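Local coordinates for hydroquinone dioxygenase small subunit (Pseudomonas sp., PDB 4ZXA) that forms, with the large subunit, the two-subunit hydroquinone 1,2-dioxygenase PnpCD, an iron(II)-dependent cupin-type enzyme of the hydroquinone pathway, at the interface of chains A and B. Numbering follows the deposited sequence. Chains: chain A, Hydroquinone dioxygenase small subunit; chain B, Hydroquinone dioxygenase large subunit.

The interface of chains A and B. Residues chain A 11-14; chain B 194, 268-269, 309.
The extended N-terminal arm of the small subunit, A:Asn11 to A:Phe14, lies across the turn of the large subunit that joins strands 262-266 and 270-277, and meets B:Asp269 of that turn through A:Val13. Backbone and side chain of B:Asp269 both grip this one residue. B:Asp269 N donates to A:Val13 O at 2.9 Å. In return A:Val13 N gives a nearly straight bond (176° at H) to the carboxylate oxygen B:Asp269 OD1, 3.0 Å away, arriving from above the carboxylate plane rather than within it. With CG beside its own backbone N (chi1 -60°), B:Asp269 turns the carboxylate back toward the arm, which lets one residue serve as both donor and acceptor. The other oxygen, B:Asp269 OD2, is held within chain B: B:Ser268 OG reaches B:Asp269 OD2 at 2.7 Å from one face, and B:Lys309 NZ forms a salt bridge to B:Asp269 OD2 at 2.9 Å from the opposite face. These two donors should fix the carboxylate's rotation and probably stabilise its negative charge. B:Lys309 is extended until its last torsion, where a bend (chi4 -69°) brings the ammonium group to A:Thr12; B:Lys309 NZ donates to the hydroxyl A:Thr12 OG1 at 2.9 Å, the two side chains crossing at about a right angle. A:Thr12 OG1 also lies in plane at the ring edge of B:Phe194, 3.6 Å from B:Phe194 CD1. Beyond the polar bonds, A:Phe14 rests against B:Ser268 through ring carbon CE1, 3.6 Å from B:Ser268 CB. Replacing B:Asp269 by an alanine would probably leave A:Val13 N without its acceptor and the B:Lys309 ammonium without its counter-charge. The contact ties the small subunit's arm to the large subunit and so probably helps hold the two-subunit dioxygenase together.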
ATOM      1  N   ASN A  11      10.654  23.905  -7.547  0.56 28.36           N
ATOM      2  CA  ASN A  11      12.102  23.962  -7.658  0.56 27.89           C
ATOM      3  C   ASN A  11      12.715  22.616  -8.066  0.56 28.34           C
ATOM      4  O   ASN A  11      12.882  21.709  -7.250  0.56 26.36           O
ATOM      5  CB  ASN A  11      12.715  24.487  -6.357  0.56 27.30           C
ATOM      6  CG  ASN A  11      12.179  25.860  -5.974  0.56 29.46           C
ATOM      7  OD1 ASN A  11      12.553  26.878  -6.567  0.56 28.07           O
ATOM      8  ND2 ASN A  11      11.298  25.895  -4.976  0.56 30.07           N
ATOM      9  N   THR A  12      13.031  22.493  -9.347  1.00 26.14           N
ATOM     10  CA  THR A  12      13.697  21.305  -9.848  1.00 25.61           C
ATOM     11  C   THR A  12      15.195  21.413  -9.520  1.00 32.59           C
ATOM     12  O   THR A  12      15.929  22.250 -10.077  1.00 28.21           O
ATOM     13  CB  THR A  12      13.473  21.135 -11.360  1.00 25.85           C
ATOM     14  OG1 THR A  12      12.066  21.008 -11.627  1.00 25.34           O
ATOM     15  CG2 THR A  12      14.219  19.907 -11.878  1.00 24.34           C
ATOM     16  N   VAL A  13      15.651  20.579  -8.597  1.00 28.48           N
ATOM     17  CA  VAL A  13      17.006  20.720  -8.112  1.00 26.78           C
ATOM     18  C   VAL A  13      18.028  20.112  -9.068  1.00 30.43           C
ATOM     19  O   VAL A  13      18.072  18.903  -9.245  1.00 26.78           O
ATOM     20  CB  VAL A  13      17.143  20.122  -6.718  1.00 30.18           C
ATOM     21  CG1 VAL A  13      18.596  20.120  -6.281  1.00 25.64           C
ATOM     22  CG2 VAL A  13      16.275  20.912  -5.748  1.00 21.97           C
ATOM     23  N   PHE A  14      18.826  20.965  -9.707  1.00 31.34           N
ATOM     24  CA  PHE A  14      19.970  20.497 -10.480  1.00 30.39           C
ATOM     25  C   PHE A  14      21.234  20.821  -9.700  1.00 32.54           C
ATOM     26  O   PHE A  14      21.256  21.756  -8.908  1.00 35.33           O
ATOM     27  CB  PHE A  14      20.029  21.149 -11.858  1.00 27.40           C
ATOM     28  CG  PHE A  14      18.823  20.884 -12.707  1.00 29.07           C
ATOM     29  CD1 PHE A  14      18.585  19.621 -13.219  1.00 27.71           C
ATOM     30  CD2 PHE A  14      17.936  21.906 -13.006  1.00 29.23           C
ATOM     31  CE1 PHE A  14      17.478  19.382 -14.005  1.00 26.63           C
ATOM     32  CE2 PHE A  14      16.826  21.677 -13.795  1.00 24.88           C
ATOM     33  CZ  PHE A  14      16.599  20.409 -14.298  1.00 26.18           C
TER
ATOM     34  N   PHE B 194       7.695  20.330 -13.355  1.00 23.03           N
ATOM     35  CA  PHE B 194       8.905  20.740 -14.050  1.00 22.03           C
ATOM     36  C   PHE B 194       8.722  22.147 -14.620  1.00 27.93           C
ATOM     37  O   PHE B 194       9.504  22.588 -15.467  1.00 30.75           O
ATOM     38  CB  PHE B 194       9.279  19.743 -15.161  1.00 23.18           C
ATOM     39  CG  PHE B 194       9.786  18.409 -14.647  1.00 22.23           C
ATOM     40  CD1 PHE B 194      10.736  18.353 -13.642  1.00 20.47           C
ATOM     41  CD2 PHE B 194       9.299  17.218 -15.164  1.00 21.93           C
ATOM     42  CE1 PHE B 194      11.204  17.142 -13.168  1.00 22.50           C
ATOM     43  CE2 PHE B 194       9.759  15.991 -14.686  1.00 25.17           C
ATOM     44  CZ  PHE B 194      10.713  15.949 -13.684  1.00 20.29           C
ATOM     45  N   SER B 268      18.063  14.967 -11.714  1.00 19.63           N
ATOM     46  CA  SER B 268      17.464  16.057 -10.950  1.00 22.34           C
ATOM     47  C   SER B 268      16.843  15.553  -9.659  1.00 23.03           C
ATOM     48  O   SER B 268      16.421  14.405  -9.578  1.00 25.65           O
ATOM     49  CB  SER B 268      16.394  16.776 -11.767  1.00 24.59           C
ATOM     50  OG  SER B 268      15.112  16.252 -11.484  1.00 23.11           O
ATOM     51  N   ASP B 269      16.804  16.417  -8.651  1.00 21.07           N
ATOM     52  CA  ASP B 269      16.125  16.127  -7.402  1.00 22.88           C
ATOM     53  C   ASP B 269      16.704  14.905  -6.688  1.00 28.30           C
ATOM     54  O   ASP B 269      17.929  14.765  -6.613  1.00 24.69           O
ATOM     55  CB  ASP B 269      14.622  16.017  -7.651  1.00 18.15           C
ATOM     56  CG  ASP B 269      14.054  17.311  -8.223  1.00 28.34           C
ATOM     57  OD1 ASP B 269      13.983  18.304  -7.462  1.00 23.64           O
ATOM     58  OD2 ASP B 269      13.714  17.362  -9.432  1.00 26.87           O
ATOM     59  N   LYS B 309       9.196  14.382  -5.285  1.00 15.96           N
ATOM     60  CA  LYS B 309       8.957  15.267  -6.411  1.00 24.68           C
ATOM     61  C   LYS B 309       9.302  14.564  -7.717  1.00 24.39           C
ATOM     62  O   LYS B 309      10.309  13.869  -7.795  1.00 25.03           O
ATOM     63  CB  LYS B 309       9.791  16.556  -6.304  1.00 23.77           C
ATOM     64  CG  LYS B 309       9.733  17.389  -7.581  1.00 19.92           C
ATOM     65  CD  LYS B 309      10.482  18.705  -7.463  1.00 23.73           C
ATOM     66  CE  LYS B 309      10.462  19.521  -8.769  1.00 18.57           C
ATOM     67  NZ  LYS B 309      11.268  18.905  -9.866  1.00 24.56           N
TER